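Local structure of histidine-rich glycoprotein (Oryctolagus cuniculus, 4CCV) at residues 13-18 with 38-43; 53-58 with 76-81. The protein is a plasma glycoprotein that binds heme, heparin, heparan sulfate, thrombospondin, plasminogen and divalent metal ions, and is implicated in regulating coagulation, fibrinolysis and angiogenesis. One frame throughout, in Å; residues are numbered along the deposited sequence.

Overall arrangement
Both contacts belong to the second cystatin domain, in which helix 15-27 packs on an antiparallel sheet whose strands stand in the order of the chain. Contact 1 sets the start of that helix against strand 35-47, and contact 2 pairs the next two strands, 51-62 and 73-84. Contact 1 closes along the chain before contact 2 opens, and their centres lie about 8 Å apart. Strands 35-47 and 51-62 are neighbours, so the two contacts touch: Arg42 NH2 meets Asp57 OD2 in a salt bridge, and Phe14 packs on Tyr54. Contact 1 thus seats the helix on the sheet, and contact 2 holds two inner strands of that sheet together.

Contact 1 of 2, residues 13-18 with 38-43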
loop_
_atom_site.group_PDB
_atom_site.type_symbol
_atom_site.label_atom_id
_atom_site.label_comp_id
_atom_site.label_asym_id
_atom_site.label_seq_id
_atom_site.Cartn_x
_atom_site.Cartn_y
_atom_site.Cartn_z
ATOM N N PRO A 13 -2.194 11.595 -6.829
ATOM C CA PRO A 13 -0.743 11.821 -6.842
ATOM C C PRO A 13 0.107 10.836 -5.993
ATOM O O PRO A 13 1.343 10.865 -6.086
ATOM C CB PRO A 13 -0.617 13.255 -6.313
ATOM C CG PRO A 13 -1.956 13.879 -6.550
ATOM C CD PRO A 13 -2.897 12.740 -6.251
ATOM N N PHE A 14 -0.549 9.966 -5.200
ATOM C CA PHE A 14 0.154 8.991 -4.371
ATOM C C PHE A 14 0.184 7.638 -5.053
ATOM O O PHE A 14 0.768 6.708 -4.528
ATOM C CB PHE A 14 -0.470 8.952 -2.986
ATOM C CG PHE A 14 -0.169 10.192 -2.207
ATOM C CD1 PHE A 14 1.003 10.293 -1.476
ATOM C CD2 PHE A 14 -0.991 11.288 -2.302
ATOM C CE1 PHE A 14 1.296 11.461 -0.774
ATOM C CE2 PHE A 14 -0.685 12.476 -1.654
ATOM C CZ PHE A 14 0.463 12.566 -0.889
ATOM N N ARG A 15 -0.391 7.544 -6.249
ATOM C CA ARG A 15 -0.454 6.262 -6.915
ATOM C C ARG A 15 0.909 5.721 -7.269
ATOM O O ARG A 15 1.196 4.557 -7.047
ATOM C CB ARG A 15 -1.343 6.265 -8.181
ATOM C CG ARG A 15 -1.604 4.813 -8.558
ATOM C CD ARG A 15 -2.601 4.634 -9.706
ATOM N NE ARG A 15 -2.745 3.191 -9.901
ATOM C CZ ARG A 15 -3.744 2.451 -9.435
ATOM N NH1 ARG A 15 -4.772 3.003 -8.788
ATOM N NH2 ARG A 15 -3.722 1.145 -9.664
ATOM N N LYS A 16 1.778 6.585 -7.762
ATOM C CA LYS A 16 3.113 6.167 -8.124
ATOM C C LYS A 16 3.915 5.721 -6.886
ATOM O O LYS A 16 4.772 4.803 -6.956
ATOM C CB LYS A 16 3.774 7.340 -8.849
ATOM C CG LYS A 16 5.265 7.240 -9.035
ATOM C CD LYS A 16 5.891 8.585 -9.490
ATOM C CE LYS A 16 5.797 9.697 -8.402
ATOM N NZ LYS A 16 6.418 9.397 -7.054
ATOM N N SER A 17 3.656 6.403 -5.773
ATOM C CA SER A 17 4.301 6.071 -4.521
ATOM C C SER A 17 3.879 4.634 -4.100
ATOM O O SER A 17 4.693 3.851 -3.551
ATOM C CB SER A 17 3.974 7.124 -3.456
ATOM O OG SER A 17 4.543 8.434 -3.733
ATOM N N ALA A 18 2.599 4.333 -4.273
ATOM C CA ALA A 18 2.079 2.980 -3.939
ATOM C C ALA A 18 2.696 1.954 -4.846
ATOM O O ALA A 18 3.106 0.918 -4.378
ATOM C CB ALA A 18 0.526 2.900 -4.037
ATOM N N ASP A 38 -4.267 -2.052 -6.665
ATOM C CA ASP A 38 -5.645 -1.960 -7.120
ATOM C C ASP A 38 -6.000 -0.445 -7.022
ATOM O O ASP A 38 -5.965 0.245 -8.059
ATOM C CB ASP A 38 -6.568 -2.875 -6.307
ATOM C CG ASP A 38 -7.953 -3.022 -6.942
ATOM O OD1 ASP A 38 -8.282 -2.208 -7.852
ATOM O OD2 ASP A 38 -8.708 -3.943 -6.528
ATOM N N ARG A 39 -6.322 0.069 -5.828
ATOM C CA ARG A 39 -6.733 1.487 -5.650
ATOM C C ARG A 39 -5.947 2.044 -4.469
ATOM O O ARG A 39 -5.708 1.306 -3.486
ATOM C CB ARG A 39 -8.199 1.644 -5.250
ATOM C CG ARG A 39 -9.200 1.223 -6.291
ATOM C CD ARG A 39 -10.650 1.414 -5.883
ATOM N NE ARG A 39 -11.469 0.730 -6.912
ATOM C CZ ARG A 39 -12.191 -0.399 -6.724
ATOM N NH1 ARG A 39 -12.316 -0.956 -5.526
ATOM N NH2 ARG A 39 -12.869 -0.949 -7.733
ATOM N N VAL A 40 -5.587 3.325 -4.534
ATOM C CA VAL A 40 -5.153 4.060 -3.355
ATOM C C VAL A 40 -6.400 4.373 -2.561
ATOM O O VAL A 40 -7.319 4.974 -3.115
ATOM C CB VAL A 40 -4.383 5.351 -3.746
ATOM C CG1 VAL A 40 -3.950 6.108 -2.504
ATOM C CG2 VAL A 40 -3.135 4.988 -4.508
ATOM N N GLU A 41 -6.474 3.924 -1.304
ATOM C CA GLU A 41 -7.699 4.007 -0.508
ATOM C C GLU A 41 -7.793 5.219 0.422
ATOM O O GLU A 41 -8.883 5.748 0.633
ATOM C CB GLU A 41 -7.832 2.722 0.349
ATOM C CG GLU A 41 -7.657 1.434 -0.461
ATOM C CD GLU A 41 -8.947 0.876 -1.015
ATOM O OE1 GLU A 41 -9.980 1.277 -0.471
ATOM O OE2 GLU A 41 -8.940 0.003 -1.932
ATOM N N ARG A 42 -6.657 5.687 0.915
ATOM C CA ARG A 42 -6.585 6.725 1.931
ATOM C C ARG A 42 -5.145 7.207 2.063
ATOM O O ARG A 42 -4.197 6.423 1.956
ATOM C CB ARG A 42 -7.107 6.141 3.275
ATOM C CG ARG A 42 -7.085 7.161 4.393
ATOM C CD ARG A 42 -7.749 6.666 5.654
ATOM N NE ARG A 42 -7.034 5.530 6.205
ATOM C CZ ARG A 42 -7.290 4.973 7.371
ATOM N NH1 ARG A 42 -8.270 5.412 8.148
ATOM N NH2 ARG A 42 -6.535 3.951 7.742
ATOM N N VAL A 43 -4.953 8.495 2.302
ATOM C CA VAL A 43 -3.629 9.030 2.562
ATOM C C VAL A 43 -3.732 9.957 3.766
ATOM O O VAL A 43 -4.552 10.902 3.802
ATOM C CB VAL A 43 -3.080 9.841 1.395
ATOM C CG1 VAL A 43 -1.735 10.509 1.724
ATOM C CG2 VAL A 43 -3.008 9.005 0.104
#
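Phe14 and Val43 make the tight apolar end of this contact. The valine lies beneath the aromatic ring with both methyls engaged: CG1 sits over the ring centre, 3.9 Å from the centroid and only 6° off the normal, a CH-pi contact, while CG2 reaches the root of the ring, 3.8 Å from Phe14 CG. Phe14 CG stands beside its own backbone N, anti to the carbonyl carbon. One flat face of the ring meets the branched valine, a good match for a buried position, and the ring also meets that of Tyr54. Three residues earlier on the strand, Val40 continues the apolar seam. Its CG2 points at the helix backbone, 3.8 Å from Arg15 CA and 4.2 Å from Ala18 CB; the small alanine, one helical turn on from Phe14, lets helix and strand come close.

This is the helix-on-sheet packing of the cystatin fold, here between the first turn of helix 15-27 and strand 35-47. A classic beta bulge interrupts that strand, Glu41 and Arg42 both facing Asp57, and lies between the inward-pointing Val40 and Val43.

Toward solvent the packing gives way to a polar clasp. Arg15, its chain extended from CG to NE, holds Asp38 O end-on through NH1 at 3.1 Å and NH2 at 2.9 Å. The oxygen lies near the guanidinium plane, but both nitrogens approach from one face of the carbonyl, and their N-H angles of 139° and 150° are bent, as sharing one acceptor demands. The Asp38 carboxylate instead pairs with Arg61, a residue of the glutathione pocket.

Contact 2 of 2, residues 53-58 with 76-81; sequences NYYVDF and FCRADL
Tyr54, Val56 and Phe58 exchange backbone hydrogen bonds with Leu81, Ala79 and Cys77, each pair bonded in both directions. The six N-H...O bonds are nearly straight, and CA-H...O contacts flank them, as expected of regular antiparallel strands; Tyr55-Asp80 and Asp57-Arg78 are the non-hydrogen-bonded pairs between. Strands 51-62 and 73-84 are the two arms of a beta hairpin in the cystatin-domain sheet.

Charged and polar groups gather on the face bearing those two pairs. In Arg78 the bend at chi3 (-77°) turns NE toward Asp57. The two groups lie side by side in a side-on salt bridge: NE to OD1 at 2.7 Å and NH2 to OD2 at 2.9 Å. Their planes are only 7° apart and both oxygens use their syn lone pairs, a geometry that fixes the rotation of both groups. OD2 also receives Arg42 NH2, and this second cation would probably stabilise the carboxylate charge. Tyr55 CB lies over the guanidinium face, while its ring runs side by side with Asp80, CE1 3.4 Å from Asp80 CG. At the end of the pairing Asn53 ND2 donates to Asp80 OD1 at 2.7 Å, again on the syn side.

Apolar contacts occupy the other face. Phe58 CG sits in the crowded position between backbone N and carbonyl carbon (chi1 64°). One ring face takes Cys77 CB, offset toward the rim and 3.7 Å from the centroid in a CH-pi contact; SG stands obliquely to the ring and is joined to Cys100 by a disulfide. Val56 CG2 meets Leu81 CD1 at 3.6 Å, while compact Ala79 brings CB to the Phe58 ring edge.

This apolar face lies beneath helix 15-27, where Ala18 touches Phe58, Ala21 touches Ala79 and Ser17 touches Leu81; strands 35-47 and 95-104 flank the pair on either side.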
loop_
_atom_site.group_PDB
_atom_site.type_symbol
_atom_site.label_atom_id
_atom_site.label_comp_id
_atom_site.label_asym_id
_atom_site.label_seq_id
_atom_site.Cartn_x
_atom_site.Cartn_y
_atom_site.Cartn_z
ATOM N N ASN A 53 5.525 12.643 7.455
ATOM C CA ASN A 53 5.184 11.277 7.061
ATOM C C ASN A 53 3.860 11.217 6.333
ATOM O O ASN A 53 2.873 11.820 6.769
ATOM C CB ASN A 53 5.195 10.380 8.307
ATOM C CG ASN A 53 6.588 10.149 8.838
ATOM O OD1 ASN A 53 7.143 10.911 9.651
ATOM N ND2 ASN A 53 7.173 9.110 8.391
ATOM N N TYR A 54 3.812 10.492 5.218
ATOM C CA TYR A 54 2.540 10.184 4.526
ATOM C C TYR A 54 2.326 8.712 4.620
ATOM O O TYR A 54 3.238 7.953 4.332
ATOM C CB TYR A 54 2.558 10.565 3.028
ATOM C CG TYR A 54 2.630 12.039 2.783
ATOM C CD1 TYR A 54 3.853 12.683 2.806
ATOM C CD2 TYR A 54 1.487 12.798 2.578
ATOM C CE1 TYR A 54 3.948 14.052 2.606
ATOM C CE2 TYR A 54 1.557 14.174 2.393
ATOM C CZ TYR A 54 2.806 14.793 2.383
ATOM O OH TYR A 54 2.951 16.140 2.225
ATOM N N TYR A 55 1.127 8.319 5.032
ATOM C CA TYR A 55 0.750 6.921 5.188
ATOM C C TYR A 55 -0.231 6.647 4.077
ATOM O O TYR A 55 -1.339 7.222 4.026
ATOM C CB TYR A 55 0.173 6.623 6.586
ATOM C CG TYR A 55 1.221 6.897 7.670
ATOM C CD1 TYR A 55 2.142 5.922 8.051
ATOM C CD2 TYR A 55 1.294 8.122 8.307
ATOM C CE1 TYR A 55 3.095 6.183 9.048
ATOM C CE2 TYR A 55 2.261 8.391 9.283
ATOM C CZ TYR A 55 3.139 7.408 9.669
ATOM O OH TYR A 55 4.139 7.681 10.619
ATOM N N VAL A 56 0.251 5.899 3.092
ATOM C CA VAL A 56 -0.502 5.663 1.878
ATOM C C VAL A 56 -1.088 4.282 2.030
ATOM O O VAL A 56 -0.318 3.333 2.026
ATOM C CB VAL A 56 0.392 5.687 0.647
ATOM C CG1 VAL A 56 -0.425 5.416 -0.616
ATOM C CG2 VAL A 56 1.058 7.047 0.524
ATOM N N ASP A 57 -2.424 4.182 2.137
ATOM C CA ASP A 57 -3.150 2.913 2.359
ATOM C C ASP A 57 -3.716 2.530 1.010
ATOM O O ASP A 57 -4.403 3.332 0.396
ATOM C CB ASP A 57 -4.326 3.046 3.344
ATOM C CG ASP A 57 -3.888 3.411 4.768
ATOM O OD1 ASP A 57 -2.744 3.094 5.059
ATOM O OD2 ASP A 57 -4.633 4.026 5.566
ATOM N N PHE A 58 -3.377 1.339 0.555
ATOM C CA PHE A 58 -3.712 0.901 -0.798
ATOM C C PHE A 58 -4.111 -0.559 -0.866
ATOM O O PHE A 58 -3.696 -1.358 -0.008
ATOM C CB PHE A 58 -2.627 1.293 -1.844
ATOM C CG PHE A 58 -1.295 0.676 -1.658
ATOM C CD1 PHE A 58 -0.355 1.260 -0.819
ATOM C CD2 PHE A 58 -0.931 -0.451 -2.357
ATOM C CE1 PHE A 58 0.911 0.727 -0.708
ATOM C CE2 PHE A 58 0.321 -1.015 -2.221
ATOM C CZ PHE A 58 1.265 -0.386 -1.419
ATOM N N PHE A 76 -4.340 -5.554 1.642
ATOM C CA PHE A 76 -4.204 -4.144 1.963
ATOM C C PHE A 76 -2.738 -3.923 2.326
ATOM O O PHE A 76 -2.169 -4.764 3.031
ATOM C CB PHE A 76 -5.109 -3.808 3.189
ATOM C CG PHE A 76 -6.539 -3.489 2.873
ATOM C CD1 PHE A 76 -6.877 -2.582 1.884
ATOM C CD2 PHE A 76 -7.588 -4.074 3.615
ATOM C CE1 PHE A 76 -8.179 -2.281 1.613
ATOM C CE2 PHE A 76 -8.906 -3.732 3.354
ATOM C CZ PHE A 76 -9.211 -2.861 2.323
ATOM N N CYS A 77 -2.153 -2.783 1.901
ATOM C CA CYS A 77 -0.829 -2.365 2.280
ATOM C C CYS A 77 -0.887 -0.957 2.838
ATOM O O CYS A 77 -1.765 -0.155 2.493
ATOM C CB CYS A 77 0.168 -2.392 1.121
ATOM S SG CYS A 77 0.313 -3.969 0.251
ATOM N N ARG A 78 0.068 -0.672 3.722
ATOM C CA ARG A 78 0.341 0.688 4.140
ATOM C C ARG A 78 1.815 0.945 3.873
ATOM O O ARG A 78 2.654 0.180 4.319
ATOM C CB ARG A 78 0.050 0.908 5.641
ATOM C CG ARG A 78 0.554 2.260 6.136
ATOM C CD ARG A 78 0.047 2.686 7.506
ATOM N NE ARG A 78 -1.324 3.163 7.370
ATOM C CZ ARG A 78 -2.036 3.702 8.355
ATOM N NH1 ARG A 78 -1.546 3.785 9.587
ATOM N NH2 ARG A 78 -3.281 4.108 8.131
ATOM N N ALA A 79 2.095 2.039 3.174
ATOM C CA ALA A 79 3.427 2.552 2.981
ATOM C C ALA A 79 3.590 3.830 3.768
ATOM O O ALA A 79 2.871 4.817 3.581
ATOM C CB ALA A 79 3.724 2.801 1.503
ATOM N N ASP A 80 4.617 3.849 4.579
ATOM C CA ASP A 80 4.936 5.022 5.358
ATOM C C ASP A 80 6.050 5.729 4.612
ATOM O O ASP A 80 7.189 5.249 4.641
ATOM C CB ASP A 80 5.395 4.643 6.757
ATOM C CG ASP A 80 6.074 5.823 7.507
ATOM O OD1 ASP A 80 6.044 7.014 7.050
ATOM O OD2 ASP A 80 6.683 5.541 8.550
ATOM N N LEU A 81 5.772 6.879 4.013
ATOM C CA LEU A 81 6.830 7.647 3.310
ATOM C C LEU A 81 7.271 8.825 4.190
ATOM O O LEU A 81 6.458 9.655 4.614
ATOM C CB LEU A 81 6.324 8.202 1.985
ATOM C CG LEU A 81 5.467 7.217 1.155
ATOM C CD1 LEU A 81 4.556 7.920 0.133
ATOM C CD2 LEU A 81 6.354 6.263 0.450
#